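Beta-lactamase-like protein (PDB 6AUF) probably hydrolyses beta-lactam antibiotics with a pair of zinc ions, as a class B3 metallo-beta-lactamase. Local coordinates at residues W40-P45 / G57-A62; G51-V56 / I64-D69; D70-I75 / P97-W102; S191-A196 / C203-Y208; P243-V248 / V268-C273. All coordinates share one frame; numbering follows the deposited sequence.

Contact 1 of 5, residues W40-P45 / G57-A62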
# COMPACT_ATOMS: atom_id res chain seq x y z
N TRP A 40 11.86 -2.67 -8.08
CA TRP A 40 11.41 -1.87 -6.94
C TRP A 40 11.90 -0.44 -7.03
O TRP A 40 11.13 0.50 -6.81
CB TRP A 40 11.86 -2.50 -5.62
CG TRP A 40 11.12 -3.75 -5.26
CD1 TRP A 40 10.21 -4.42 -6.03
CD2 TRP A 40 11.25 -4.49 -4.05
NE1 TRP A 40 9.76 -5.53 -5.37
CE2 TRP A 40 10.38 -5.60 -4.15
CE3 TRP A 40 12.01 -4.33 -2.89
CZ2 TRP A 40 10.25 -6.54 -3.13
CZ3 TRP A 40 11.88 -5.27 -1.88
CH2 TRP A 40 11.02 -6.36 -2.01
N SER A 41 13.19 -0.24 -7.33
CA SER A 41 13.73 1.10 -7.48
C SER A 41 13.89 1.49 -8.95
O SER A 41 14.63 2.42 -9.27
CB SER A 41 15.07 1.22 -6.75
OG SER A 41 14.87 1.10 -5.35
N HIS A 42 13.19 0.80 -9.82
CA HIS A 42 13.32 0.97 -11.26
C HIS A 42 12.23 1.89 -11.78
O HIS A 42 11.04 1.65 -11.50
CB HIS A 42 13.23 -0.38 -11.96
CG HIS A 42 13.56 -0.32 -13.41
ND1 HIS A 42 12.70 0.22 -14.34
CD2 HIS A 42 14.66 -0.70 -14.09
CE1 HIS A 42 13.25 0.15 -15.53
NE2 HIS A 42 14.44 -0.41 -15.41
N PRO A 43 12.57 2.94 -12.51
CA PRO A 43 11.58 3.96 -12.84
C PRO A 43 10.55 3.46 -13.83
O PRO A 43 10.87 2.74 -14.78
CB PRO A 43 12.41 5.10 -13.43
CG PRO A 43 13.85 4.76 -13.08
CD PRO A 43 13.89 3.27 -13.07
N ALA A 44 9.30 3.83 -13.59
CA ALA A 44 8.15 3.53 -14.42
C ALA A 44 7.47 4.83 -14.82
O ALA A 44 7.50 5.81 -14.07
CB ALA A 44 7.14 2.64 -13.67
N PRO A 45 6.86 4.88 -15.99
CA PRO A 45 6.15 6.09 -16.38
C PRO A 45 4.93 6.24 -15.50
O PRO A 45 4.27 5.24 -15.17
CB PRO A 45 5.76 5.81 -17.83
CG PRO A 45 5.54 4.34 -17.86
CD PRO A 45 6.56 3.76 -16.89
N GLY A 57 4.30 5.43 -8.76
CA GLY A 57 5.34 4.61 -8.19
C GLY A 57 6.32 4.12 -9.23
O GLY A 57 6.40 4.64 -10.35
N THR A 58 7.08 3.10 -8.85
CA THR A 58 8.05 2.45 -9.72
C THR A 58 7.44 1.21 -10.36
O THR A 58 6.27 0.89 -10.15
CB THR A 58 9.31 2.05 -8.94
OG1 THR A 58 9.01 0.88 -8.17
CG2 THR A 58 9.75 3.16 -8.02
N CYS A 59 8.27 0.51 -11.15
CA CYS A 59 7.86 -0.73 -11.79
C CYS A 59 7.54 -1.83 -10.78
O CYS A 59 6.76 -2.74 -11.10
CB CYS A 59 8.95 -1.21 -12.75
SG CYS A 59 8.99 -0.37 -14.39
N GLY A 60 8.12 -1.78 -9.59
CA GLY A 60 7.95 -2.84 -8.62
C GLY A 60 7.10 -2.46 -7.42
O GLY A 60 6.41 -3.32 -6.85
N ILE A 61 7.13 -1.20 -7.01
CA ILE A 61 6.43 -0.73 -5.82
C ILE A 61 5.49 0.39 -6.20
O ILE A 61 5.88 1.33 -6.89
CB ILE A 61 7.42 -0.26 -4.73
CG1 ILE A 61 8.39 -1.38 -4.35
CG2 ILE A 61 6.65 0.24 -3.52
CD1 ILE A 61 7.72 -2.59 -3.66
N ALA A 62 4.25 0.31 -5.73
CA ALA A 62 3.27 1.34 -6.04
C ALA A 62 3.50 2.58 -5.18
O ALA A 62 4.12 2.54 -4.12
CB ALA A 62 1.84 0.84 -5.84
O HOH W 1 7.18 -5.90 -6.81
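The side-chain oxygen of T58 ties the chain around W40 to the loop 57-62, which connects the two strands of a hairpin in the metallo-beta-lactamase fold. T58 sets up an ST turn and ST motif: OG1 accepts from the backbone N of both G60 and I61 and donates to the carbonyl of W40, with T58 OG1 to W40 O at 2.5 Å. It comes in from above that carbonyl plane. With chi1 at 76°, OG1 stands between the backbone N and the carbonyl carbon of its own residue, from where it can serve all three bonds. One residue on, C59 N reaches H42 O at 3.0 Å in an almost straight bond of 176°. Beside this pair the packing is buried: A44 CB rests 3.6 Å from C59 SG, and that sulfur is bonded on to C31 in a disulfide, so helix 27-30 and the loop that follows it are held against the same spot. The W40 ring belongs to the packed part as well; it touches H251 and D111 of the second zinc site and runs close to a bound citrate, consistent with a place at the rim of the metal pocket. The solvent side is looser. There a water mediates between W40 NE1, 3.0 Å from it, and G60 O, and H42 is partly exposed, its ND1 bonded weakly to P43 O. Over one face of the indole, I61 CD1 makes a CH-pi contact, 3.8 Å from the centroid of the W40 five-membered ring and only 4° off its normal.

Contact 2 of 5, residues G51-V56 / I64-D69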
# COMPACT_ATOMS: atom_id res chain seq x y z
N GLY A 51 -10.27 8.86 -12.30
CA GLY A 51 -10.58 10.18 -11.77
C GLY A 51 -9.35 10.90 -11.26
O GLY A 51 -8.38 11.11 -12.00
N ASN A 52 -9.37 11.27 -9.98
CA ASN A 52 -8.32 12.05 -9.34
C ASN A 52 -7.16 11.19 -8.82
O ASN A 52 -6.35 11.68 -8.02
CB ASN A 52 -8.91 12.86 -8.18
CG ASN A 52 -9.48 11.97 -7.06
OD1 ASN A 52 -9.40 10.73 -7.11
ND2 ASN A 52 -10.04 12.60 -6.03
N THR A 53 -7.06 9.94 -9.26
CA THR A 53 -6.11 8.99 -8.70
C THR A 53 -5.11 8.54 -9.76
O THR A 53 -5.49 8.17 -10.87
CB THR A 53 -6.84 7.78 -8.12
OG1 THR A 53 -7.77 8.24 -7.14
CG2 THR A 53 -5.86 6.81 -7.49
N TRP A 54 -3.83 8.52 -9.37
CA TRP A 54 -2.72 8.36 -10.28
C TRP A 54 -1.71 7.36 -9.73
O TRP A 54 -1.40 7.37 -8.53
CB TRP A 54 -2.03 9.70 -10.50
CG TRP A 54 -2.97 10.81 -10.89
CD1 TRP A 54 -3.61 11.67 -10.06
CD2 TRP A 54 -3.36 11.18 -12.22
NE1 TRP A 54 -4.38 12.55 -10.78
CE2 TRP A 54 -4.23 12.27 -12.11
CE3 TRP A 54 -3.03 10.69 -13.49
CZ2 TRP A 54 -4.79 12.89 -13.22
CZ3 TRP A 54 -3.59 11.29 -14.59
CH2 TRP A 54 -4.47 12.38 -14.45
N TYR A 55 -1.18 6.51 -10.60
CA TYR A 55 -0.01 5.70 -10.26
C TYR A 55 1.24 6.53 -10.51
O TYR A 55 1.42 7.08 -11.60
CB TYR A 55 0.04 4.41 -11.08
CG TYR A 55 1.09 3.44 -10.60
CD1 TYR A 55 2.40 3.49 -11.06
CD2 TYR A 55 0.77 2.46 -9.66
CE1 TYR A 55 3.36 2.59 -10.62
CE2 TYR A 55 1.71 1.55 -9.21
CZ TYR A 55 3.00 1.62 -9.68
OH TYR A 55 3.91 0.71 -9.21
N VAL A 56 2.10 6.63 -9.50
CA VAL A 56 3.28 7.47 -9.58
C VAL A 56 4.46 6.73 -8.98
O VAL A 56 5.51 7.33 -8.70
CB VAL A 56 3.06 8.82 -8.87
CG1 VAL A 56 2.18 9.73 -9.71
CG2 VAL A 56 2.43 8.58 -7.50
N ILE A 64 0.72 6.04 -4.72
CA ILE A 64 -0.57 6.51 -5.19
C ILE A 64 -0.72 7.99 -4.89
O ILE A 64 -0.51 8.44 -3.76
CB ILE A 64 -1.72 5.72 -4.55
CG1 ILE A 64 -1.48 4.21 -4.73
CG2 ILE A 64 -3.05 6.19 -5.13
CD1 ILE A 64 -1.30 3.77 -6.17
N LEU A 65 -1.11 8.76 -5.91
CA LEU A 65 -1.35 10.19 -5.78
C LEU A 65 -2.83 10.46 -6.01
O LEU A 65 -3.42 9.96 -6.97
CB LEU A 65 -0.51 10.99 -6.78
CG LEU A 65 -0.82 12.49 -6.82
CD1 LEU A 65 -0.61 13.09 -5.44
CD2 LEU A 65 0.01 13.22 -7.84
N VAL A 66 -3.42 11.24 -5.11
CA VAL A 66 -4.85 11.51 -5.13
C VAL A 66 -5.01 13.02 -5.08
O VAL A 66 -4.60 13.65 -4.10
CB VAL A 66 -5.57 10.81 -3.97
CG1 VAL A 66 -6.99 11.29 -3.86
CG2 VAL A 66 -5.56 9.31 -4.17
N THR A 67 -5.58 13.59 -6.13
CA THR A 67 -5.47 15.01 -6.40
C THR A 67 -6.78 15.76 -6.15
O THR A 67 -7.88 15.24 -6.38
CB THR A 67 -5.00 15.25 -7.83
OG1 THR A 67 -5.69 14.34 -8.70
CG2 THR A 67 -3.50 15.02 -7.96
N SER A 68 -6.64 16.98 -5.66
CA SER A 68 -7.74 17.92 -5.54
C SER A 68 -7.17 19.31 -5.77
O SER A 68 -5.96 19.52 -5.72
CB SER A 68 -8.42 17.85 -4.17
OG SER A 68 -7.71 18.61 -3.20
N ASP A 69 -8.06 20.28 -6.01
CA ASP A 69 -7.61 21.66 -6.01
C ASP A 69 -7.12 22.07 -4.63
O ASP A 69 -6.22 22.91 -4.52
CB ASP A 69 -8.74 22.58 -6.47
CG ASP A 69 -9.37 22.11 -7.76
OD1 ASP A 69 -8.60 21.70 -8.67
OD2 ASP A 69 -10.61 22.12 -7.85
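Backbone bonds between W54 and L65 come first: W54 N gives to L65 O at 2.8 Å, and L65 N to W54 O at 3.0 Å. A third backbone bond, T67 N to N52 O, carries the pairing past the end of the strands. Side-chain bonds thicken this end. T67 OG1 donates to N52 O at 2.8 Å, so that carbonyl is gripped twice by one residue, once in its plane and once from above it. The same hydroxyl accepts from the indole, W54 NE1 to T67 OG1 at 3.0 Å, with the oxygen in the ring plane; chi1 of T67, 42°, sets OG1 between its own N and carbonyl carbon, within reach of both partners. T53 OG1 bonds to N52 OD1 and also accepts from W194 NE1. Strands 53-55 and 64-66 thus form an antiparallel beta hairpin, with N-to-C directions 156° apart, in the larger mixed sheet of the fold. Apolar packing divides between its faces. T53 CG2 meets I64 CG2 at 3.7 Å on the face that also carries Y55 and V66, where W194 of the other sheet lies over I64 and V66. At the loop end, V56 CG2 comes within 3.9 Å of L65 CB.

Contact 3 of 5, residues D70-I75 / P97-W102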
# COMPACT_ATOMS: atom_id res chain seq x y z
N ASP A 70 -7.69 21.48 -3.58
CA ASP A 70 -7.38 21.77 -2.19
C ASP A 70 -6.05 21.18 -1.74
O ASP A 70 -5.69 21.32 -0.57
CB ASP A 70 -8.51 21.26 -1.30
CG ASP A 70 -9.80 22.02 -1.50
OD1 ASP A 70 -9.74 23.26 -1.68
OD2 ASP A 70 -10.88 21.39 -1.48
N GLY A 71 -5.31 20.55 -2.64
CA GLY A 71 -4.13 19.79 -2.29
C GLY A 71 -4.33 18.31 -2.59
O GLY A 71 -5.42 17.84 -2.89
N HIS A 72 -3.22 17.58 -2.50
CA HIS A 72 -3.23 16.16 -2.83
C HIS A 72 -2.88 15.30 -1.62
O HIS A 72 -2.39 15.78 -0.59
CB HIS A 72 -2.27 15.88 -3.98
CG HIS A 72 -2.33 16.91 -5.06
ND1 HIS A 72 -3.49 17.21 -5.73
CD2 HIS A 72 -1.37 17.73 -5.56
CE1 HIS A 72 -3.25 18.16 -6.61
NE2 HIS A 72 -1.97 18.50 -6.52
N VAL A 73 -3.14 14.01 -1.76
CA VAL A 73 -2.70 12.98 -0.83
C VAL A 73 -1.84 11.98 -1.59
O VAL A 73 -2.07 11.71 -2.78
CB VAL A 73 -3.89 12.30 -0.13
CG1 VAL A 73 -3.41 11.27 0.89
CG2 VAL A 73 -4.76 13.34 0.54
N LEU A 74 -0.83 11.45 -0.91
CA LEU A 74 0.12 10.53 -1.51
C LEU A 74 0.31 9.35 -0.56
O LEU A 74 0.52 9.56 0.64
CB LEU A 74 1.46 11.23 -1.79
CG LEU A 74 2.59 10.35 -2.35
CD1 LEU A 74 2.30 9.92 -3.79
CD2 LEU A 74 3.95 11.03 -2.25
N ILE A 75 0.21 8.13 -1.08
CA ILE A 75 0.32 6.92 -0.28
C ILE A 75 1.57 6.15 -0.72
O ILE A 75 1.68 5.74 -1.88
CB ILE A 75 -0.93 6.03 -0.40
CG1 ILE A 75 -2.19 6.85 -0.19
CG2 ILE A 75 -0.86 4.86 0.60
CD1 ILE A 75 -3.46 6.05 -0.44
N PRO A 97 4.65 18.91 -6.28
CA PRO A 97 4.80 18.14 -5.04
C PRO A 97 4.63 19.00 -3.79
O PRO A 97 4.41 18.45 -2.69
CB PRO A 97 6.23 17.58 -5.14
CG PRO A 97 6.62 17.73 -6.57
CD PRO A 97 5.88 18.93 -7.08
N ALA A 98 4.72 20.33 -3.91
CA ALA A 98 4.42 21.19 -2.77
C ALA A 98 2.94 21.18 -2.44
O ALA A 98 2.56 21.64 -1.35
CB ALA A 98 4.90 22.61 -3.06
N ASP A 99 2.09 20.68 -3.33
CA ASP A 99 0.65 20.66 -3.15
C ASP A 99 0.15 19.43 -2.41
O ASP A 99 -1.00 19.43 -1.97
CB ASP A 99 -0.06 20.74 -4.50
CG ASP A 99 0.13 22.08 -5.19
OD1 ASP A 99 0.11 23.12 -4.49
OD2 ASP A 99 0.30 22.08 -6.42
N VAL A 100 0.95 18.38 -2.28
CA VAL A 100 0.51 17.21 -1.54
C VAL A 100 0.59 17.52 -0.05
O VAL A 100 1.65 17.87 0.47
CB VAL A 100 1.34 15.96 -1.90
CG1 VAL A 100 2.80 16.25 -1.78
CG2 VAL A 100 0.97 14.81 -1.00
N ARG A 101 -0.55 17.42 0.63
CA ARG A 101 -0.64 17.83 2.02
C ARG A 101 -0.48 16.69 3.00
O ARG A 101 -0.04 16.92 4.13
CB ARG A 101 -1.98 18.54 2.26
CG ARG A 101 -2.06 19.89 1.56
CD ARG A 101 -0.70 20.57 1.63
NE ARG A 101 -0.69 21.95 1.15
CZ ARG A 101 0.42 22.66 0.96
NH1 ARG A 101 1.61 22.11 1.21
NH2 ARG A 101 0.35 23.91 0.53
N TRP A 102 -0.79 15.46 2.61
CA TRP A 102 -0.68 14.30 3.48
C TRP A 102 0.09 13.19 2.78
O TRP A 102 -0.06 12.98 1.57
CB TRP A 102 -2.05 13.77 3.89
CG TRP A 102 -2.76 14.71 4.80
CD1 TRP A 102 -3.65 15.68 4.45
CD2 TRP A 102 -2.61 14.79 6.22
NE1 TRP A 102 -4.07 16.35 5.57
CE2 TRP A 102 -3.45 15.83 6.67
CE3 TRP A 102 -1.86 14.07 7.17
CZ2 TRP A 102 -3.56 16.17 8.02
CZ3 TRP A 102 -1.96 14.41 8.50
CH2 TRP A 102 -2.81 15.46 8.92
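H72 leans its imidazole along D99 and its CB against V100, where two parallel strands, strongly twisted and 63° apart in direction, begin to pair. Its CB lies 3.9 Å from V100 CA. Beyond CB, chi1 of -42° keeps CG beside the backbone N, which brings the ring to D99. CD2 then comes 3.4 Å from D99 CB, and NE2, the tip, is 3.6 Å from that same carbon. The two side chains run side by side in one direction, with imidazole and carboxylate planes 80° apart. ND1, on the other side of the ring, is taken by the backbone N of S68, a bond that fixes the ring's rotation. The main chains are joined by three bonds: H72 N to D99 O at 2.9 Å, R101 N to H72 O at 2.8 Å and L74 N to W102 O at 3.0 Å. H72 pairs with V100 but V73 with W102, so the second strand carries one extra residue, a beta bulge at R101. On one face V73 CG1 touches W102 CB; on the other L74 CB packs 3.7 Å from V100 CG2. G71, at a positive phi, passes close by D99 O. Strands 72-75 and 100-104 are the two beta members of a beta-alpha-beta crossover whose helix is 83-91. Strand 64-66 pairs with 72-75 on its far side, and 126-130 continues the sheet beyond 100-104. V73 packs on strands 169-172 and 175-181 of the second sheet, and W102 on 169-172.

Contact 4 of 5, residues S191-A196 / C203-Y208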
# COMPACT_ATOMS: atom_id res chain seq x y z
N SER A 191 -5.22 -0.47 5.02
CA SER A 191 -5.82 -0.44 3.70
C SER A 191 -6.68 0.81 3.59
O SER A 191 -7.28 1.25 4.58
CB SER A 191 -6.66 -1.69 3.43
OG SER A 191 -5.81 -2.80 3.21
N TRP A 192 -6.72 1.38 2.39
CA TRP A 192 -7.34 2.68 2.17
C TRP A 192 -8.42 2.60 1.10
O TRP A 192 -8.35 1.78 0.18
CB TRP A 192 -6.28 3.70 1.78
CG TRP A 192 -5.29 3.99 2.87
CD1 TRP A 192 -4.12 3.34 3.12
CD2 TRP A 192 -5.39 5.03 3.85
NE1 TRP A 192 -3.48 3.91 4.20
CE2 TRP A 192 -4.24 4.95 4.66
CE3 TRP A 192 -6.35 6.01 4.14
CZ2 TRP A 192 -4.01 5.82 5.74
CZ3 TRP A 192 -6.12 6.88 5.21
CH2 TRP A 192 -4.96 6.78 5.99
N THR A 193 -9.40 3.50 1.21
CA THR A 193 -10.61 3.42 0.41
C THR A 193 -11.13 4.84 0.15
O THR A 193 -11.16 5.66 1.07
CB THR A 193 -11.65 2.54 1.15
OG1 THR A 193 -11.97 1.39 0.36
CG2 THR A 193 -12.92 3.30 1.56
N TRP A 194 -11.50 5.13 -1.10
CA TRP A 194 -12.05 6.44 -1.44
C TRP A 194 -12.76 6.37 -2.78
O TRP A 194 -12.61 5.41 -3.53
CB TRP A 194 -10.96 7.53 -1.48
CG TRP A 194 -9.94 7.36 -2.58
CD1 TRP A 194 -9.93 7.97 -3.81
CD2 TRP A 194 -8.77 6.55 -2.53
NE1 TRP A 194 -8.83 7.58 -4.54
CE2 TRP A 194 -8.09 6.71 -3.78
CE3 TRP A 194 -8.22 5.69 -1.57
CZ2 TRP A 194 -6.91 6.04 -4.09
CZ3 TRP A 194 -7.03 5.03 -1.88
CH2 TRP A 194 -6.39 5.21 -3.12
N GLN A 195 -13.56 7.39 -3.05
CA GLN A 195 -14.34 7.45 -4.28
C GLN A 195 -13.63 8.26 -5.37
O GLN A 195 -12.98 9.27 -5.09
CB GLN A 195 -15.72 8.05 -4.02
CG GLN A 195 -16.56 8.15 -5.28
CD GLN A 195 -17.96 8.65 -5.01
OE1 GLN A 195 -18.90 7.86 -4.96
NE2 GLN A 195 -18.11 9.95 -4.82
N ALA A 196 -13.76 7.79 -6.61
CA ALA A 196 -13.19 8.45 -7.78
C ALA A 196 -14.22 8.47 -8.90
O ALA A 196 -14.95 7.49 -9.10
CB ALA A 196 -11.91 7.76 -8.25
N CYS A 203 -18.77 7.00 -11.02
CA CYS A 203 -17.96 6.97 -9.82
C CYS A 203 -17.71 5.54 -9.41
O CYS A 203 -18.56 4.66 -9.58
CB CYS A 203 -18.64 7.73 -8.68
SG CYS A 203 -18.87 9.50 -9.02
N ARG A 204 -16.51 5.30 -8.89
CA ARG A 204 -16.07 3.98 -8.47
C ARG A 204 -15.32 4.14 -7.17
O ARG A 204 -14.67 5.16 -6.93
CB ARG A 204 -15.14 3.33 -9.51
CG ARG A 204 -15.68 3.31 -10.91
CD ARG A 204 -16.94 2.48 -11.00
NE ARG A 204 -17.10 2.02 -12.37
CZ ARG A 204 -18.24 1.59 -12.89
NH1 ARG A 204 -19.34 1.58 -12.15
NH2 ARG A 204 -18.27 1.19 -14.16
N MET A 205 -15.42 3.12 -6.33
CA MET A 205 -14.62 3.09 -5.12
C MET A 205 -13.29 2.42 -5.42
O MET A 205 -13.25 1.31 -5.95
CB MET A 205 -15.36 2.34 -4.01
CG MET A 205 -16.65 3.00 -3.63
SD MET A 205 -16.38 4.63 -2.93
CE MET A 205 -15.24 4.25 -1.59
N ILE A 206 -12.23 3.11 -5.11
CA ILE A 206 -10.89 2.55 -5.19
C ILE A 206 -10.49 2.01 -3.82
O ILE A 206 -10.78 2.61 -2.78
CB ILE A 206 -9.90 3.61 -5.72
CG1 ILE A 206 -10.22 3.88 -7.19
CG2 ILE A 206 -8.46 3.15 -5.56
CD1 ILE A 206 -9.77 5.21 -7.66
N ALA A 207 -9.88 0.84 -3.82
CA ALA A 207 -9.37 0.21 -2.61
C ALA A 207 -7.88 -0.04 -2.81
O ALA A 207 -7.50 -0.87 -3.64
CB ALA A 207 -10.12 -1.09 -2.32
N TYR A 208 -7.05 0.70 -2.08
CA TYR A 208 -5.62 0.42 -2.00
C TYR A 208 -5.42 -0.59 -0.87
O TYR A 208 -5.10 -0.26 0.28
CB TYR A 208 -4.85 1.72 -1.79
CG TYR A 208 -3.35 1.59 -1.93
CD1 TYR A 208 -2.78 0.93 -3.02
CD2 TYR A 208 -2.49 2.14 -0.97
CE1 TYR A 208 -1.40 0.80 -3.15
CE2 TYR A 208 -1.11 2.01 -1.09
CZ TYR A 208 -0.57 1.34 -2.18
OH TYR A 208 0.78 1.22 -2.30
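Between W192 and Y208, W194 and I206, and A196 and R204, paired N-H...O bonds in both directions, from R204 N to A196 O at 2.7 Å up to W192 N to Y208 O at 3.1 Å, join two antiparallel strands whose N-to-C directions differ by 155°; they form the beta hairpin 190-197/203-208. On the face shared by the residues just named, W194 carries the contact. Its chi1 of 66° sets CG between the backbone N and the carbonyl carbon and swings the indole across toward the partner strand. There I206 CG2 sits over one face of its six-membered ring, a CH-pi contact with the carbon 4.0 Å from the centroid and offset toward the rim, nearest to W194 CZ2. Y208 comes differently: its CB meets the edge of the same ring at W194 CZ3, 4.0 Å away, as the two side chains run side by side. The other branch of I206 reaches back, CD1 lying 3.4 Å from A196 CB. The opposite face, more exposed at Q195 and M205 near the turn, packs by a folded thioether: M205, bent at chi2 and chi3, lays SD 3.6 Å from Q195 CB and swings CE to 4.0 Å from T193 CG2. At the turn Q195, stretched out, runs past C203 CB, and C203 is cross-linked to C197, so a disulfide closes the hairpin's end. W194 and Y208 pack on strand 64-66 of the other sheet, Y208 OH bonding to D76, while strand 175-181 pairs along the other edge of 190-197 and strand 246-248 runs parallel to 203-208 on its other side.

Contact 5 of 5, residues P243-V248 / V268-C273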
# COMPACT_ATOMS: atom_id res chain seq x y z
N PRO A 243 -15.11 -1.53 0.40
CA PRO A 243 -15.70 -1.06 -0.85
C PRO A 243 -14.61 -1.03 -1.91
O PRO A 243 -13.56 -0.42 -1.72
CB PRO A 243 -16.23 0.34 -0.51
CG PRO A 243 -15.44 0.76 0.68
CD PRO A 243 -15.08 -0.48 1.44
N CYS A 244 -14.86 -1.73 -3.02
CA CYS A 244 -13.75 -2.13 -3.88
C CYS A 244 -14.22 -2.35 -5.32
O CYS A 244 -14.35 -3.47 -5.80
CB CYS A 244 -13.12 -3.40 -3.31
SG CYS A 244 -11.66 -4.08 -4.12
N ASP A 245 -14.49 -1.26 -6.03
CA ASP A 245 -14.69 -1.34 -7.47
C ASP A 245 -13.36 -1.57 -8.19
O ASP A 245 -13.28 -2.37 -9.14
CB ASP A 245 -15.35 -0.07 -7.99
CG ASP A 245 -16.81 -0.00 -7.65
OD1 ASP A 245 -17.56 -0.93 -8.02
OD2 ASP A 245 -17.20 1.00 -7.01
N ILE A 246 -12.31 -0.87 -7.76
CA ILE A 246 -11.01 -0.93 -8.42
C ILE A 246 -9.97 -1.29 -7.37
O ILE A 246 -9.65 -0.47 -6.50
CB ILE A 246 -10.66 0.39 -9.12
CG1 ILE A 246 -11.62 0.64 -10.27
CG2 ILE A 246 -9.22 0.36 -9.59
CD1 ILE A 246 -11.54 2.04 -10.80
N LEU A 247 -9.43 -2.49 -7.46
CA LEU A 247 -8.39 -2.92 -6.54
C LEU A 247 -7.02 -2.39 -6.96
O LEU A 247 -6.66 -2.44 -8.13
CB LEU A 247 -8.35 -4.45 -6.47
CG LEU A 247 -7.22 -5.00 -5.60
CD1 LEU A 247 -7.46 -4.57 -4.16
CD2 LEU A 247 -7.13 -6.50 -5.73
N VAL A 248 -6.26 -1.90 -5.99
CA VAL A 248 -4.88 -1.49 -6.22
C VAL A 248 -4.05 -1.99 -5.04
O VAL A 248 -4.49 -1.90 -3.89
CB VAL A 248 -4.75 0.04 -6.41
CG1 VAL A 248 -3.35 0.41 -6.90
CG2 VAL A 248 -5.80 0.55 -7.37
N VAL A 268 -12.17 -2.43 -13.58
CA VAL A 268 -13.26 -2.43 -12.62
C VAL A 268 -13.71 -3.87 -12.39
O VAL A 268 -14.11 -4.56 -13.33
CB VAL A 268 -14.43 -1.57 -13.08
CG1 VAL A 268 -15.63 -1.77 -12.15
CG2 VAL A 268 -14.03 -0.10 -13.10
N ASN A 269 -13.66 -4.31 -11.12
CA ASN A 269 -14.10 -5.66 -10.77
C ASN A 269 -14.41 -5.66 -9.27
O ASN A 269 -13.55 -5.97 -8.45
CB ASN A 269 -13.06 -6.70 -11.14
CG ASN A 269 -13.32 -8.03 -10.47
OD1 ASN A 269 -14.46 -8.36 -10.13
ND2 ASN A 269 -12.25 -8.79 -10.25
N ALA A 270 -15.66 -5.32 -8.94
CA ALA A 270 -16.11 -5.14 -7.56
C ALA A 270 -15.92 -6.38 -6.69
O ALA A 270 -16.13 -6.29 -5.47
CB ALA A 270 -17.58 -4.76 -7.55
N GLN A 271 -15.53 -7.51 -7.27
CA GLN A 271 -15.27 -8.72 -6.51
C GLN A 271 -13.78 -8.94 -6.25
O GLN A 271 -13.40 -10.00 -5.72
CB GLN A 271 -15.88 -9.92 -7.23
CG GLN A 271 -17.31 -10.21 -6.79
CD GLN A 271 -17.42 -10.38 -5.26
OE1 GLN A 271 -18.02 -9.55 -4.57
NE2 GLN A 271 -16.83 -11.46 -4.74
N ALA A 272 -12.92 -7.96 -6.55
CA ALA A 272 -11.48 -8.19 -6.52
C ALA A 272 -10.96 -8.34 -5.09
O ALA A 272 -10.17 -9.24 -4.81
CB ALA A 272 -10.74 -7.05 -7.22
N CYS A 273 -11.37 -7.44 -4.20
CA CYS A 273 -10.89 -7.50 -2.82
C CYS A 273 -11.29 -8.80 -2.15
O CYS A 273 -10.47 -9.43 -1.46
CB CYS A 273 -11.39 -6.31 -2.01
SG CYS A 273 -10.60 -4.75 -2.47
O HOH W 2 -17.12 -3.51 -3.78
O HOH W 3 -10.85 -4.58 -9.33
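C244 and C273 meet sulfur to sulfur, the disulfide bond 2.1 Å long with chi3 of 78°. The two cysteines come to it with different torsions: SG of C244 stands anti to its own N (chi1 -176°), whereas SG of C273 lies beside its own backbone N, anti to the carbonyl carbon. L247 flanks this bridge. Its CB faces A272 CB at 3.6 Å, and its CD1 touches C273 SG at the same distance. Further along, I246 and V268 cross at an angle, CG1 of the isoleucine 3.8 Å from CG2 of the valine. D245 points its CB away from the facing chain, yet its OD1 still touches A270 CB, and OD2 accepts from M205 N in the neighbouring strand. Its carbonyl also bonds across: N269 N donates to D245 O at 2.8 Å. N269 OD1 closes an Asx turn onto Q271 N, inside a type I turn that leads into helix 272-292. One water spans L247 N and N269 O, another joins C244 N and, weakly, A270 O. With a single direct backbone bond and water in between, the covalent link probably does most to hold the helix start to the residues leading into strand 246-248, with L247 packing on A272.

In the fold
Contacts 2 and 3 belong to one sheet, where strands 64-66 and 72-75 are neighbours; contact 4 lies in the other sheet, and contact 5 joins its edge strand 246-248, the neighbour of 203-208, to the last helix. The sheets face each other through contacts 2 and 4, whose centres are about 11 Å apart: aliphatic and aromatic groups fill that buried interior, with one hydrogen bond, T53 to W194, crossing among them, and I75 of contact 3 also reaches Y208. Contacts 3 and 5 are only partly buried; the first relies on backbone bonds between parallel strands, the second on a disulfide and waters. Contact 1, between loops, is buried too, but it borders the zinc site and is organised round a threonine hydroxyl.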